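PDB 4MYY: CurG, CurH fusion protein from Moorea producens 3L, which joins, as an engineered fusion, the C-terminal docking domain of CurG to the N-terminal docking domain of CurH, the pair that connects successive modules of the curacin A polyketide synthase. Local coordinates for the interface of chains A and B. Coordinates in Å, arbitrary orientation; residue numbers count along the deposited sequence, not the author numbering. Chains: chain A/B, CurG, CurH fusion protein.

Contact 1: the interface of chains A and B. Residues chain A 32, 55, 58-59, 70, 74; chain B 5, 9.
B:Glu5 and B:Leu9, one turn apart on helix 2-14 of the CurG part, enter the groove between helices 42-60 and 64-82 of the CurH part of chain A. From CB, the B:Glu5 side chain sets out with CG anti to the backbone N and then bends (chi2 82°), which carries the carboxylate across toward A:Lys74. On the way CG lies 3.4 Å from A:Glu55 OE2. Its CD follows, with the A:Glu55 carboxylate and the A:Lys74 ammonium approaching from directions about a right angle apart. At the tip, OE1 accepts a hydrogen bond of 2.9 Å from A:Lys74 NZ within a salt bridge; the nitrogen stands above the carboxylate plane, 40° out of it. The other oxygen, OE2, lies 3.4 Å from the same NZ. OE1 also comes within 2.5 Å of A:Glu55 OE2, with the two carboxylates turned 74° apart. Such a pair could hydrogen-bond if one acid held a proton, which the structure does not show; the nearby lysine may ease the gathering of charge. Next to this polar cluster, B:Leu9 uses both branches. CD1 points into the groove, 3.8 Å from A:Leu70 CD2 and 4.0 Å from A:Ile59 CG1, whereas CD2 rests 3.9 Å from A:Gln58 CB at the outer edge. The site thus joins an ionic anchor to an apolar plug, holding the CurG helix of one chain on the CurH helix pair of the other within this fusion.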
# COMPACT_ATOMS: atom_id res chain seq x y z
N ILE A 32 -9.41 -2.39 7.52
CA ILE A 32 -10.28 -3.51 7.94
C ILE A 32 -11.52 -2.97 8.63
O ILE A 32 -12.63 -3.47 8.40
CB ILE A 32 -9.56 -4.55 8.83
CG1 ILE A 32 -8.44 -5.21 8.05
CG2 ILE A 32 -10.54 -5.60 9.37
CD1 ILE A 32 -8.91 -6.09 6.91
N GLU A 55 -11.40 -11.88 10.53
CA GLU A 55 -10.25 -11.44 9.76
C GLU A 55 -9.16 -10.89 10.67
O GLU A 55 -7.96 -11.09 10.40
CB GLU A 55 -10.63 -10.40 8.72
CG GLU A 55 -9.45 -10.00 7.86
CD GLU A 55 -9.87 -9.35 6.56
OE1 GLU A 55 -11.03 -8.88 6.49
OE2 GLU A 55 -9.05 -9.31 5.64
N GLN A 58 -7.13 -13.63 12.01
CA GLN A 58 -6.23 -14.20 11.02
C GLN A 58 -5.02 -13.30 10.76
O GLN A 58 -3.90 -13.80 10.62
CB GLN A 58 -6.97 -14.49 9.72
CG GLN A 58 -8.09 -15.49 9.92
CD GLN A 58 -8.85 -15.71 8.64
OE1 GLN A 58 -8.26 -16.10 7.64
NE2 GLN A 58 -10.15 -15.44 8.67
N ILE A 59 -5.24 -11.99 10.75
CA ILE A 59 -4.16 -11.02 10.54
C ILE A 59 -3.06 -11.17 11.61
O ILE A 59 -1.88 -10.98 11.33
CB ILE A 59 -4.75 -9.61 10.50
CG1 ILE A 59 -5.43 -9.40 9.14
CG2 ILE A 59 -3.70 -8.53 10.74
CD1 ILE A 59 -6.34 -8.17 9.09
N LEU A 70 -1.43 -7.43 2.24
CA LEU A 70 -2.88 -7.35 2.42
C LEU A 70 -3.38 -5.93 2.45
O LEU A 70 -4.35 -5.62 1.76
CB LEU A 70 -3.28 -8.07 3.70
CG LEU A 70 -4.76 -8.13 4.02
CD1 LEU A 70 -5.55 -8.88 2.94
CD2 LEU A 70 -4.90 -8.78 5.39
N LYS A 74 -5.91 -4.01 -0.24
CA LYS A 74 -7.15 -3.42 0.24
C LYS A 74 -7.23 -1.92 -0.06
O LYS A 74 -8.29 -1.43 -0.44
CB LYS A 74 -7.35 -3.72 1.71
CG LYS A 74 -7.65 -5.21 1.98
CD LYS A 74 -8.04 -5.44 3.42
CE LYS A 74 -9.51 -5.07 3.63
NZ LYS A 74 -10.46 -5.79 2.73
N GLU B 5 -12.15 -12.63 0.21
CA GLU B 5 -11.23 -12.04 1.20
C GLU B 5 -10.46 -13.11 1.98
O GLU B 5 -9.24 -12.99 2.13
CB GLU B 5 -11.99 -11.13 2.17
CG GLU B 5 -11.09 -10.44 3.19
CD GLU B 5 -10.40 -9.18 2.64
OE1 GLU B 5 -9.73 -8.48 3.43
OE2 GLU B 5 -10.53 -8.88 1.43
N LEU B 9 -6.31 -13.79 1.93
CA LEU B 9 -5.50 -13.86 3.13
C LEU B 9 -4.71 -15.18 3.16
O LEU B 9 -3.53 -15.17 3.44
CB LEU B 9 -6.36 -13.70 4.36
CG LEU B 9 -5.54 -13.14 5.52
CD1 LEU B 9 -6.36 -12.15 6.32
CD2 LEU B 9 -5.04 -14.30 6.38

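Contact 2: the interface of chains A and B. Residues chain A 78-79, 82-83; chain B 79, 82-83.
A:Thr82 and B:Thr82 meet methyl to methyl where the two copies of helix 64-82, both from the CurH part, come to their ends, with 3.6 Å between the CG2 atoms. The A:Thr82 methyl is turned to its counterpart with CG2 anti to the backbone N, while the hydroxyl swings back to its own helix (chi1 -56°). There OG1 donates a 2.6 Å hydrogen bond to A:Lys78 O from above the carbonyl plane, which fixes the side chain's rotation. Beside the threonines the packing is equally close: B:Leu79 presses its CD2 branch onto the surface of the opposite helix, 3.7 Å from A:Lys78 CG and 3.8 Å from A:Leu79 CA. The facing leucines differ. A:Leu79 has CG anti to the backbone N, but B:Leu79 is rotated to a chi1 of -90°, so this pair departs locally from the two-fold symmetry. The outer part is thinner, made by branch ends: A:Leu83 hides 15 Å² and touches through CD2, 3.8 Å from B:Thr82 CG2. B:Leu83 is more deeply engaged, hiding 41 Å², with its CD2 3.9 Å from A:Thr82 CG2. A:Lys78 bends at chi2 and runs across B:Leu83, its CE also 3.9 Å from that leucine's CD2, with the ammonium carried past the apolar contact. Both leucines at position 83 follow the last helical turn, so the site closes the C-terminal end of the parallel CurH helix pair, where the two chains lie side by side along the dimer axis.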
# COMPACT_ATOMS: atom_id res chain seq x y z
N LYS A 78 -9.87 -0.09 -2.65
CA LYS A 78 -10.70 1.02 -2.22
C LYS A 78 -10.51 2.21 -3.18
O LYS A 78 -11.49 2.87 -3.56
CB LYS A 78 -10.37 1.39 -0.77
CG LYS A 78 -11.08 2.64 -0.28
CD LYS A 78 -12.60 2.48 -0.21
CE LYS A 78 -13.25 3.82 0.11
NZ LYS A 78 -14.74 3.76 0.20
N LEU A 79 -9.27 2.44 -3.60
CA LEU A 79 -8.98 3.54 -4.52
C LEU A 79 -9.63 3.28 -5.89
O LEU A 79 -10.23 4.18 -6.47
CB LEU A 79 -7.46 3.74 -4.65
CG LEU A 79 -6.99 4.85 -5.58
CD1 LEU A 79 -7.42 6.20 -5.02
CD2 LEU A 79 -5.47 4.79 -5.79
N THR A 82 -13.31 3.88 -5.69
CA THR A 82 -13.55 5.31 -5.54
C THR A 82 -13.43 5.97 -6.93
O THR A 82 -14.27 6.80 -7.31
CB THR A 82 -12.56 5.94 -4.53
OG1 THR A 82 -12.66 5.23 -3.28
CG2 THR A 82 -12.86 7.40 -4.29
N LEU A 83 -12.44 5.53 -7.69
CA LEU A 83 -12.18 6.04 -9.05
C LEU A 83 -12.95 5.35 -10.18
O LEU A 83 -12.73 5.66 -11.36
CB LEU A 83 -10.69 6.01 -9.36
CG LEU A 83 -9.82 6.89 -8.46
CD1 LEU A 83 -8.35 6.68 -8.76
CD2 LEU A 83 -10.22 8.34 -8.68
N LEU B 79 -5.74 8.22 -1.26
CA LEU B 79 -7.13 8.03 -0.87
C LEU B 79 -7.70 9.23 -0.13
O LEU B 79 -8.83 9.67 -0.41
CB LEU B 79 -7.27 6.79 0.01
CG LEU B 79 -7.53 5.55 -0.80
CD1 LEU B 79 -7.23 4.34 0.07
CD2 LEU B 79 -8.98 5.56 -1.30
N THR B 82 -8.47 11.84 -2.46
CA THR B 82 -9.54 11.45 -3.39
C THR B 82 -10.93 11.44 -2.73
O THR B 82 -11.88 11.99 -3.30
CB THR B 82 -9.25 10.08 -4.07
OG1 THR B 82 -7.95 10.13 -4.66
CG2 THR B 82 -10.27 9.79 -5.17
N LEU B 83 -11.06 10.81 -1.56
CA LEU B 83 -12.31 10.80 -0.80
C LEU B 83 -12.70 12.20 -0.32
O LEU B 83 -11.87 12.94 0.21
CB LEU B 83 -12.19 9.87 0.41
CG LEU B 83 -11.90 8.38 0.18
CD1 LEU B 83 -11.51 7.76 1.51
CD2 LEU B 83 -13.09 7.65 -0.43

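Contact 3: the interface of chains A and B. Residues chain A 66, 69-70, 73; chain B 8-9, 12, 20, 24.
B:Ile12, from helix 2-14 of the CurG part, forms the apolar centre against A:Leu70 on helix 64-82 of the CurH part. Its CD1 settles against the base of A:Leu70, 3.7 Å from CA, and the two side chains cross at about a right angle. The other branch, CG2, is anti to the backbone N and turned to A:Gln66, 3.6 Å from CB and 3.5 Å from the carbonyl O. Around this centre, A:Leu70 divides its branches: CD2 serves the B:Leu9 contact, whereas CD1 packs 3.9 Å from B:Leu8 CD2. On the other flank the second CurG helix, 17-32, contributes B:Leu20, whose branches part over A:Gln66 and A:Ala69, with CD1 3.6 Å from A:Gln66 CG and CD2 3.9 Å from A:Ala69 CB. B:Ile24 is a more distant neighbour of that methyl. Farther out, two polar residues lend their carbon chains to the rim. A:Gln66 extends beyond CG (chi2 162°) and lays its amide alongside the last turn of helix 2-14, NE2 3.8 Å from B:Ile12 O, and A:Lys73 lays CD 3.7 Å from B:Leu8 CD2 before its ammonium moves on. The site lies where both CurG helices of chain B fold over the N-terminal half of the CurH helix 64-82 of chain A.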
# COMPACT_ATOMS: atom_id res chain seq x y z
N GLN A 66 3.51 -9.74 5.09
CA GLN A 66 2.20 -10.26 4.68
C GLN A 66 1.09 -9.28 4.99
O GLN A 66 0.21 -9.05 4.15
CB GLN A 66 1.96 -11.60 5.33
CG GLN A 66 2.84 -12.70 4.76
CD GLN A 66 2.94 -13.93 5.65
OE1 GLN A 66 2.38 -14.01 6.74
NE2 GLN A 66 3.67 -14.91 5.17
N ALA A 69 1.25 -6.53 2.41
CA ALA A 69 0.69 -6.92 1.12
C ALA A 69 -0.85 -6.90 1.16
O ALA A 69 -1.49 -6.42 0.21
CB ALA A 69 1.17 -8.29 0.75
N LEU A 70 -1.43 -7.43 2.24
CA LEU A 70 -2.88 -7.35 2.42
C LEU A 70 -3.38 -5.93 2.45
O LEU A 70 -4.35 -5.62 1.76
CB LEU A 70 -3.28 -8.07 3.70
CG LEU A 70 -4.76 -8.13 4.02
CD1 LEU A 70 -5.55 -8.88 2.94
CD2 LEU A 70 -4.90 -8.78 5.39
N LYS A 73 -3.27 -4.35 -1.13
CA LYS A 73 -4.38 -4.83 -1.94
C LYS A 73 -5.66 -4.09 -1.54
O LYS A 73 -6.40 -3.58 -2.39
CB LYS A 73 -4.53 -6.36 -1.84
CG LYS A 73 -5.49 -6.94 -2.89
CD LYS A 73 -6.93 -6.67 -2.51
CE LYS A 73 -7.93 -7.24 -3.50
NZ LYS A 73 -9.31 -7.07 -2.94
N LEU B 8 -7.85 -14.59 -0.30
CA LEU B 8 -6.69 -13.73 -0.47
C LEU B 8 -5.75 -13.81 0.73
O LEU B 8 -4.55 -13.94 0.57
CB LEU B 8 -7.13 -12.30 -0.70
CG LEU B 8 -5.98 -11.30 -0.76
CD1 LEU B 8 -5.14 -11.54 -2.01
CD2 LEU B 8 -6.53 -9.88 -0.69
N LEU B 9 -6.31 -13.79 1.93
CA LEU B 9 -5.50 -13.86 3.13
C LEU B 9 -4.71 -15.18 3.16
O LEU B 9 -3.53 -15.17 3.44
CB LEU B 9 -6.36 -13.70 4.36
CG LEU B 9 -5.54 -13.14 5.52
CD1 LEU B 9 -6.36 -12.15 6.32
CD2 LEU B 9 -5.04 -14.30 6.38
N ILE B 12 -1.85 -14.98 0.56
CA ILE B 12 -0.77 -14.14 1.11
C ILE B 12 0.07 -14.91 2.17
O ILE B 12 1.31 -14.91 2.15
CB ILE B 12 -1.33 -12.83 1.66
CG1 ILE B 12 -1.79 -11.93 0.49
CG2 ILE B 12 -0.29 -12.09 2.53
CD1 ILE B 12 -2.50 -10.67 0.92
N LEU B 20 5.70 -11.74 -2.53
CA LEU B 20 5.05 -10.55 -2.00
C LEU B 20 5.84 -9.30 -2.41
O LEU B 20 5.27 -8.27 -2.76
CB LEU B 20 4.99 -10.63 -0.47
CG LEU B 20 4.09 -11.76 0.06
CD1 LEU B 20 4.12 -11.72 1.57
CD2 LEU B 20 2.66 -11.65 -0.43
N ILE B 24 4.63 -5.94 -4.44
CA ILE B 24 4.78 -4.62 -3.81
C ILE B 24 5.65 -3.71 -4.70
O ILE B 24 5.34 -2.53 -4.91
CB ILE B 24 5.36 -4.75 -2.37
CG1 ILE B 24 4.32 -5.43 -1.46
CG2 ILE B 24 5.77 -3.39 -1.82
CD1 ILE B 24 4.92 -6.12 -0.24

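Helix 64-82 of chain A takes part in all three contacts. Contact 1 and contact 3 adjoin, their C-alpha centres about 8 Å apart, and share A:Leu70 and B:Leu9, so they form one continuous surface between CurG helices of chain B and CurH helices of chain A. Contact 2 lies about 19 Å from each and is CurH against CurH. The same CurH helix both pairs with its counterpart in the other chain and receives the CurG part of that chain, and the approximate two-fold gives contacts 1 and 3 a twin with the chains exchanged, while contact 2 lies about the axis. The fused chain connectivity is engineered.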